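PDB 2GBB: putative chorismate mutase, which catalyses the Claisen rearrangement of chorismate to prephenate, as a secreted, all-helical enzyme that may play some role in pathogenicity. Local coordinates for residues 43-48 / 56-61; 109-114 / 151-156. All coordinates share one frame; numbering follows the deposited sequence. Where two conformers were deposited one is given.

Contact 1: residues 43-48 / 56-61; sequences SAMAQA and ESIKPL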
ATOM      1  N   SER A  43      24.332  -1.386   7.862  1.00 27.77           N
ATOM      2  CA  SER A  43      24.904  -2.760   7.761  1.00 28.58           C
ATOM      3  C   SER A  43      25.387  -3.119   6.353  1.00 27.77           C
ATOM      4  O   SER A  43      26.468  -3.705   6.176  1.00 27.07           O
ATOM      5  CB  SER A  43      23.861  -3.787   8.129  1.00 28.46           C
ATOM      6  OG  SER A  43      23.602  -3.597   9.490  1.00 36.56           O
ATOM      7  N   ALA A  44      24.567  -2.806   5.356  1.00 26.77           N
ATOM      8  CA  ALA A  44      24.971  -3.047   3.977  1.00 27.23           C
ATOM      9  C   ALA A  44      26.259  -2.294   3.681  1.00 27.91           C
ATOM     10  O   ALA A  44      27.194  -2.874   3.144  1.00 27.41           O
ATOM     11  CB  ALA A  44      23.866  -2.692   2.979  1.00 26.69           C
HETATM   12  N   MSE A  45      26.332  -1.013   4.043  1.00 29.05           N
HETATM   13  CA  MSE A  45      27.553  -0.234   3.818  1.00 33.29           C
HETATM   14  C   MSE A  45      28.794  -0.796   4.540  1.00 32.45           C
HETATM   15  O   MSE A  45      29.896  -0.753   4.003  1.00 31.82           O
HETATM   16  CB  MSE A  45      27.353   1.256   4.129  1.00 31.75           C
HETATM   17  CG  MSE A  45      26.481   1.972   3.083  1.00 35.68           C
HETATM   18 SE   MSE A  45      26.265   3.856   3.547  0.60 42.66          SE
HETATM   19  CE  MSE A  45      28.208   4.283   3.963  1.00 39.21           C
ATOM     20  N   ALA A  46      28.615  -1.326   5.743  1.00 32.23           N
ATOM     21  CA  ALA A  46      29.717  -1.948   6.435  1.00 33.43           C
ATOM     22  C   ALA A  46      30.120  -3.277   5.753  1.00 35.07           C
ATOM     23  O   ALA A  46      31.280  -3.566   5.668  1.00 36.85           O
ATOM     24  CB  ALA A  46      29.367  -2.151   7.905  1.00 32.29           C
ATOM     25  N   GLN A  47      29.178  -4.084   5.277  1.00 35.79           N
ATOM     26  CA  GLN A  47      29.508  -5.300   4.530  1.00 37.37           C
ATOM     27  C   GLN A  47      30.252  -4.999   3.233  1.00 38.53           C
ATOM     28  O   GLN A  47      31.325  -5.560   2.972  1.00 39.12           O
ATOM     29  CB  GLN A  47      28.267  -6.127   4.232  1.00 37.35           C
ATOM     30  CG  GLN A  47      27.714  -6.831   5.425  1.00 40.82           C
ATOM     31  CD  GLN A  47      26.461  -7.598   5.145  1.00 44.27           C
ATOM     32  OE1 GLN A  47      26.347  -8.741   5.561  1.00 48.36           O
ATOM     33  NE2 GLN A  47      25.487  -6.977   4.452  1.00 47.56           N
ATOM     34  N   ALA A  48      29.684  -4.117   2.418  1.00 39.55           N
ATOM     35  CA  ALA A  48      30.372  -3.569   1.240  1.00 41.64           C
ATOM     36  C   ALA A  48      31.886  -3.246   1.474  1.00 42.57           C
ATOM     37  O   ALA A  48      32.749  -3.645   0.689  1.00 43.35           O
ATOM     38  CB  ALA A  48      29.583  -2.340   0.684  1.00 41.54           C
ATOM     39  N   GLU A  56      29.712   4.005  -0.085  1.00 32.12           N
ATOM     40  CA  GLU A  56      28.740   4.988  -0.573  1.00 32.38           C
ATOM     41  C   GLU A  56      28.068   4.591  -1.940  1.00 32.01           C
ATOM     42  O   GLU A  56      26.872   4.862  -2.160  1.00 30.61           O
ATOM     43  CB  GLU A  56      29.401   6.367  -0.688  0.70 33.00           C
ATOM     44  CG  GLU A  56      28.441   7.539  -0.695  0.70 37.72           C
ATOM     45  CD  GLU A  56      28.325   8.227   0.662  0.70 45.28           C
ATOM     46  OE1 GLU A  56      27.848   7.575   1.626  0.70 45.89           O
ATOM     47  OE2 GLU A  56      28.704   9.431   0.757  0.70 48.54           O
ATOM     48  N   SER A  57      28.808   3.890  -2.823  1.00 30.99           N
ATOM     49  CA  SER A  57      28.247   3.405  -4.124  1.00 30.59           C
ATOM     50  C   SER A  57      27.128   2.347  -3.991  1.00 30.46           C
ATOM     51  O   SER A  57      26.383   2.104  -4.947  1.00 30.81           O
ATOM     52  CB  SER A  57      29.340   2.844  -5.039  1.00 29.79           C
ATOM     53  OG  SER A  57      29.634   1.482  -4.745  1.00 27.09           O
ATOM     54  N   ILE A  58      27.045   1.730  -2.815  1.00 29.13           N
ATOM     55  CA  ILE A  58      26.051   0.719  -2.454  1.00 29.55           C
ATOM     56  C   ILE A  58      24.676   1.272  -1.983  1.00 27.88           C
ATOM     57  O   ILE A  58      23.618   0.636  -2.160  1.00 26.46           O
ATOM     58  CB  ILE A  58      26.699  -0.178  -1.362  1.00 30.77           C
ATOM     59  CG1 ILE A  58      27.319  -1.380  -2.060  1.00 34.60           C
ATOM     60  CG2 ILE A  58      25.730  -0.571  -0.214  1.00 31.87           C
ATOM     61  CD1 ILE A  58      26.264  -2.225  -2.823  1.00 41.26           C
ATOM     62  N   LYS A  59      24.698   2.465  -1.411  1.00 25.47           N
ATOM     63  CA  LYS A  59      23.482   3.032  -0.821  1.00 25.38           C
ATOM     64  C   LYS A  59      22.289   3.218  -1.752  1.00 23.93           C
ATOM     65  O   LYS A  59      21.173   2.912  -1.331  1.00 24.26           O
ATOM     66  CB  LYS A  59      23.772   4.325  -0.045  1.00 25.10           C
ATOM     67  CG  LYS A  59      22.515   4.917   0.568  1.00 23.12           C
ATOM     68  CD  LYS A  59      22.859   6.022   1.544  1.00 27.54           C
ATOM     69  CE  LYS A  59      21.543   6.562   2.202  1.00 27.35           C
ATOM     70  NZ  LYS A  59      22.053   7.601   3.192  1.00 30.93           N
ATOM     71  N   PRO A  60      22.512   3.709  -3.006  1.00 23.64           N
ATOM     72  CA  PRO A  60      21.409   3.802  -3.932  1.00 23.76           C
ATOM     73  C   PRO A  60      20.705   2.461  -4.165  1.00 23.82           C
ATOM     74  O   PRO A  60      19.483   2.396  -4.162  1.00 22.55           O
ATOM     75  CB  PRO A  60      22.092   4.375  -5.197  1.00 24.24           C
ATOM     76  CG  PRO A  60      23.136   5.260  -4.609  1.00 23.24           C
ATOM     77  CD  PRO A  60      23.725   4.273  -3.638  1.00 23.05           C
ATOM     78  N   LEU A  61      21.480   1.394  -4.293  1.00 24.41           N
ATOM     79  CA  LEU A  61      20.943   0.038  -4.434  1.00 24.03           C
ATOM     80  C   LEU A  61      20.159  -0.376  -3.196  1.00 22.76           C
ATOM     81  O   LEU A  61      19.092  -0.930  -3.315  1.00 21.77           O
ATOM     82  CB  LEU A  61      22.068  -0.970  -4.588  1.00 24.65           C
ATOM     83  CG  LEU A  61      21.844  -2.243  -5.401  1.00 27.46           C
ATOM     84  CD1 LEU A  61      22.666  -3.378  -4.799  1.00 26.01           C
ATOM     85  CD2 LEU A  61      20.397  -2.623  -5.756  1.00 28.49           C
TER
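Ile58 turns its side chain toward Ala44, Met45 and Ala48, three residues of one face of helix 34-50, in a helical hairpin of the all-alpha chorismate mutase fold. The short turn after helix 34-50 sends helix 55-82 back past it, and the axes of 43-48 and 56-61 run roughly antiparallel, at 137°, with a closest approach of 8.8 Å. Ala44 and Ala48 present only methyl groups to the branched side chain, and Ala48 is the nearer. The two branches of Ile58 divide the work: CG1 lies 3.7 Å from Ala48 CB, while CG2 lies 4.3 Å from Ala44 CB. The same CG2 is 4.2 Å from Met45 CG. Ile58 also touches Leu108 of helix 93-117 and Val153 of the C-terminal tail, and Ala44, Ala48 and Ile58 are all buried. Met45, a selenomethionine, is more exposed and contributes the largest share of the contact surface. It sets CG beside its backbone N and anti to the carbonyl carbon (chi1 -72°), runs extended through chi2, then bends at chi3 so that its methyl swings round toward Glu56. The SE atom passes the root of the Lys59 side chain, 4.4 Å from CB, and the extended lysine then runs off from helix 34-50. The side chains of Met45 and Glu56 run alongside each other in the same direction; Glu56 bends at chi2, and its OE1 sits 4.1 Å from Met45 CE.

Contact 2: residues 109-114 / 151-156; sequences EQIAEE and NQVKLK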
ATOM      1  N   GLU A 109      28.138  -9.867  -1.975  1.00 28.62           N
ATOM      2  CA  GLU A 109      29.211 -10.802  -2.313  1.00 30.90           C
ATOM      3  C   GLU A 109      29.183 -11.123  -3.805  1.00 31.05           C
ATOM      4  O   GLU A 109      30.226 -11.110  -4.460  1.00 32.38           O
ATOM      5  CB  GLU A 109      29.103 -12.111  -1.517  1.00 29.08           C
ATOM      6  CG  GLU A 109      29.339 -11.909  -0.053  1.00 33.11           C
ATOM      7  CD  GLU A 109      29.144 -13.178   0.770  1.00 34.94           C
ATOM      8  OE1 GLU A 109      28.220 -13.976   0.527  1.00 34.79           O
ATOM      9  OE2 GLU A 109      29.925 -13.375   1.697  1.00 40.11           O
ATOM     10  N   GLN A 110      27.993 -11.377  -4.347  1.00 31.12           N
ATOM     11  CA  GLN A 110      27.877 -11.697  -5.752  1.00 30.17           C
ATOM     12  C   GLN A 110      28.242 -10.531  -6.674  1.00 30.70           C
ATOM     13  O   GLN A 110      28.902 -10.719  -7.727  1.00 30.11           O
ATOM     14  CB  GLN A 110      26.458 -12.181  -6.047  1.00 31.02           C
ATOM     15  CG  GLN A 110      26.275 -12.836  -7.421  1.00 32.53           C
ATOM     16  CD  GLN A 110      27.281 -13.952  -7.696  1.00 36.11           C
ATOM     17  OE1 GLN A 110      27.505 -14.818  -6.862  1.00 38.79           O
ATOM     18  NE2 GLN A 110      27.880 -13.927  -8.873  1.00 36.05           N
ATOM     19  N   ILE A 111      27.768  -9.339  -6.333  1.00 29.68           N
ATOM     20  CA  ILE A 111      28.147  -8.134  -7.077  1.00 30.21           C
ATOM     21  C   ILE A 111      29.669  -7.878  -7.066  1.00 31.26           C
ATOM     22  O   ILE A 111      30.258  -7.550  -8.109  1.00 30.53           O
ATOM     23  CB  ILE A 111      27.399  -6.868  -6.560  1.00 29.72           C
ATOM     24  CG1 ILE A 111      25.935  -6.880  -7.038  1.00 29.03           C
ATOM     25  CG2 ILE A 111      28.072  -5.608  -7.089  1.00 28.25           C
ATOM     26  CD1 ILE A 111      25.012  -5.805  -6.340  1.00 29.68           C
ATOM     27  N   ALA A 112      30.294  -8.019  -5.898  1.00 32.21           N
ATOM     28  CA  ALA A 112      31.738  -7.811  -5.768  1.00 33.85           C
ATOM     29  C   ALA A 112      32.473  -8.809  -6.663  1.00 35.50           C
ATOM     30  O   ALA A 112      33.272  -8.418  -7.497  1.00 35.52           O
ATOM     31  CB  ALA A 112      32.191  -7.976  -4.302  1.00 33.43           C
ATOM     32  N   GLU A 113      32.192 -10.100  -6.487  1.00 36.80           N
ATOM     33  CA  GLU A 113      32.727 -11.136  -7.372  1.00 38.63           C
ATOM     34  C   GLU A 113      32.580 -10.743  -8.871  1.00 38.45           C
ATOM     35  O   GLU A 113      33.580 -10.680  -9.625  1.00 38.57           O
ATOM     36  CB  GLU A 113      32.057 -12.485  -7.061  1.00 39.09           C
ATOM     37  CG  GLU A 113      32.772 -13.733  -7.645  1.00 44.96           C
ATOM     38  CD  GLU A 113      32.030 -14.354  -8.867  1.00 51.76           C
ATOM     39  OE1 GLU A 113      31.631 -13.601  -9.783  1.00 53.08           O
ATOM     40  OE2 GLU A 113      31.858 -15.610  -8.913  1.00 55.87           O
ATOM     41  N   GLU A 114      31.357 -10.444  -9.300  1.00 38.15           N
ATOM     42  CA  GLU A 114      31.113 -10.144 -10.703  1.00 38.52           C
ATOM     43  C   GLU A 114      31.898  -8.954 -11.220  1.00 38.23           C
ATOM     44  O   GLU A 114      32.396  -8.961 -12.342  1.00 37.47           O
ATOM     45  CB  GLU A 114      29.618  -9.956 -10.967  1.00 38.54           C
ATOM     46  CG  GLU A 114      28.841 -11.273 -10.741  1.00 41.72           C
ATOM     47  CD  GLU A 114      27.513 -11.334 -11.474  1.00 45.82           C
ATOM     48  OE1 GLU A 114      27.312 -10.557 -12.436  1.00 48.96           O
ATOM     49  OE2 GLU A 114      26.665 -12.162 -11.089  1.00 47.46           O
ATOM     50  N   ASN A 151      23.823  -1.009 -11.232  1.00 31.06           N
ATOM     51  CA  ASN A 151      24.902  -0.593 -12.128  1.00 32.95           C
ATOM     52  C   ASN A 151      25.747   0.556 -11.626  1.00 32.99           C
ATOM     53  O   ASN A 151      26.809   0.862 -12.208  1.00 32.74           O
ATOM     54  CB  ASN A 151      24.329  -0.279 -13.526  1.00 34.57           C
ATOM     55  CG  ASN A 151      24.005  -1.557 -14.306  1.00 37.49           C
ATOM     56  OD1 ASN A 151      24.779  -2.515 -14.276  1.00 42.22           O
ATOM     57  ND2 ASN A 151      22.863  -1.587 -14.973  1.00 41.59           N
ATOM     58  N   GLN A 152      25.283   1.183 -10.543  1.00 32.61           N
ATOM     59  CA  GLN A 152      26.022   2.279  -9.888  1.00 32.56           C
ATOM     60  C   GLN A 152      27.008   1.735  -8.858  1.00 31.59           C
ATOM     61  O   GLN A 152      27.909   2.465  -8.433  1.00 32.01           O
ATOM     62  CB  GLN A 152      25.060   3.286  -9.221  1.00 32.79           C
ATOM     63  CG  GLN A 152      24.183   4.089 -10.205  1.00 36.27           C
ATOM     64  CD  GLN A 152      24.998   4.839 -11.213  1.00 41.16           C
ATOM     65  OE1 GLN A 152      24.759   4.744 -12.430  1.00 43.88           O
ATOM     66  NE2 GLN A 152      25.992   5.579 -10.732  1.00 39.61           N
ATOM     67  N   VAL A 153      26.868   0.461  -8.480  1.00 29.33           N
ATOM     68  CA  VAL A 153      27.768  -0.116  -7.486  1.00 29.02           C
ATOM     69  C   VAL A 153      29.184  -0.345  -8.064  1.00 30.20           C
ATOM     70  O   VAL A 153      29.330  -0.995  -9.101  1.00 30.02           O
ATOM     71  CB  VAL A 153      27.262  -1.492  -6.945  1.00 27.46           C
ATOM     72  CG1 VAL A 153      28.243  -2.056  -5.907  1.00 26.83           C
ATOM     73  CG2 VAL A 153      25.826  -1.417  -6.407  1.00 26.42           C
ATOM     74  N   LYS A 154      30.216   0.119  -7.358  1.00 30.99           N
ATOM     75  CA  LYS A 154      31.618   0.021  -7.854  1.00 32.13           C
ATOM     76  C   LYS A 154      32.494  -0.632  -6.815  1.00 31.72           C
ATOM     77  O   LYS A 154      32.235  -0.547  -5.617  1.00 30.88           O
ATOM     78  CB  LYS A 154      32.214   1.420  -8.158  1.00 32.83           C
ATOM     79  CG  LYS A 154      31.330   2.441  -8.925  1.00 35.81           C
ATOM     80  CD  LYS A 154      31.153   2.077 -10.398  1.00 38.47           C
ATOM     81  CE  LYS A 154      30.162   3.020 -11.077  1.00 38.92           C
ATOM     82  NZ  LYS A 154      29.516   2.372 -12.271  1.00 42.67           N
ATOM     83  N   LEU A 155      33.582  -1.223  -7.272  1.00 32.72           N
ATOM     84  CA  LEU A 155      34.686  -1.620  -6.412  1.00 34.29           C
ATOM     85  C   LEU A 155      35.417  -0.430  -5.798  1.00 37.11           C
ATOM     86  O   LEU A 155      35.364   0.684  -6.327  1.00 37.17           O
ATOM     87  CB  LEU A 155      35.699  -2.415  -7.224  1.00 34.46           C
ATOM     88  CG  LEU A 155      35.211  -3.740  -7.809  1.00 33.24           C
ATOM     89  CD1 LEU A 155      36.144  -4.070  -8.993  1.00 33.26           C
ATOM     90  CD2 LEU A 155      35.204  -4.871  -6.747  1.00 31.35           C
ATOM     91  N   LYS A 156      36.075  -0.682  -4.678  1.00 40.93           N
ATOM     92  CA  LYS A 156      37.038   0.238  -4.039  1.00 45.52           C
ATOM     93  C   LYS A 156      37.418  -0.229  -2.651  1.00 47.17           C
ATOM     94  O   LYS A 156      38.520   0.036  -2.159  1.00 49.47           O
ATOM     95  CB  LYS A 156      36.560   1.690  -3.976  1.00 46.56           C
ATOM     96  CG  LYS A 156      37.471   2.700  -4.790  1.00 49.34           C
ATOM     97  CD  LYS A 156      38.737   3.133  -4.023  1.00 51.12           C
ATOM     98  CE  LYS A 156      39.991   2.302  -4.404  1.00 55.24           C
ATOM     99  NZ  LYS A 156      40.577   2.565  -5.797  1.00 54.77           N
ATOM    100  OXT LYS A 156      36.639  -0.885  -1.967  1.00 49.04           O
TER
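Ile111 holds CG2 anti to its backbone N and CG1 anti to its carbonyl carbon (chi1 -75°), and Val153 answers with CG1 anti to its own N (chi1 180°); between them these rotations bring one methyl from each residue together. Ile111 CG2 and Val153 CG1 meet at 3.7 Å, and the same isoleucine methyl lies 4.2 Å from Val153 CB. The side chains are turned nearly perpendicular to each other. Leu61 of helix 55-82 packs against both residues, so aliphatic groups from three parts of the chain converge here. In the helical bundle of this chorismate mutase the contact lays the C-terminal tail, which follows helix 140-150, along helix 93-117. Farther along the tail, Leu155 brings its CD2 to 4.1 Å from Ala112 O, a loose approach to the helix backbone, and the leucine also touches Leu115 and Lys116. Each segment has a polar tie of its own. Gln110 NE2 donates to Glu114 OE2 one turn on at 3.1 Å; the oxygen lies close to the plane of the amide and accepts through its anti lone pair, while backbone N atoms of Gly4 and Gln5 hold the same carboxylate. In the tail, Lys154 curls back so that NZ reaches Asn151 O at 3.1 Å, in the carbonyl plane.

How the contacts relate
Contacts 1 and 2 have centres 10 Å apart and meet directly: Val153 CG1 of contact 2 lies 3.7 Å from Ile58 CD1 of contact 1, so one valine methyl touches both Ile58 and Ile111. Beside this packing, Ser57 OG and Lys154 N are 3.0 Å apart, a probable hydrogen bond, and Lys154 and Lys156 also make backbone bonds to Asn54 and Gly52 in the turn between 43-48 and 56-61. The tail is thus fastened to the hairpin as well as to helix 93-117. Arg13, a probable substrate-binding residue, lies about 8 Å from Ala44 and about 10 Å from Ile111, side chain to side chain.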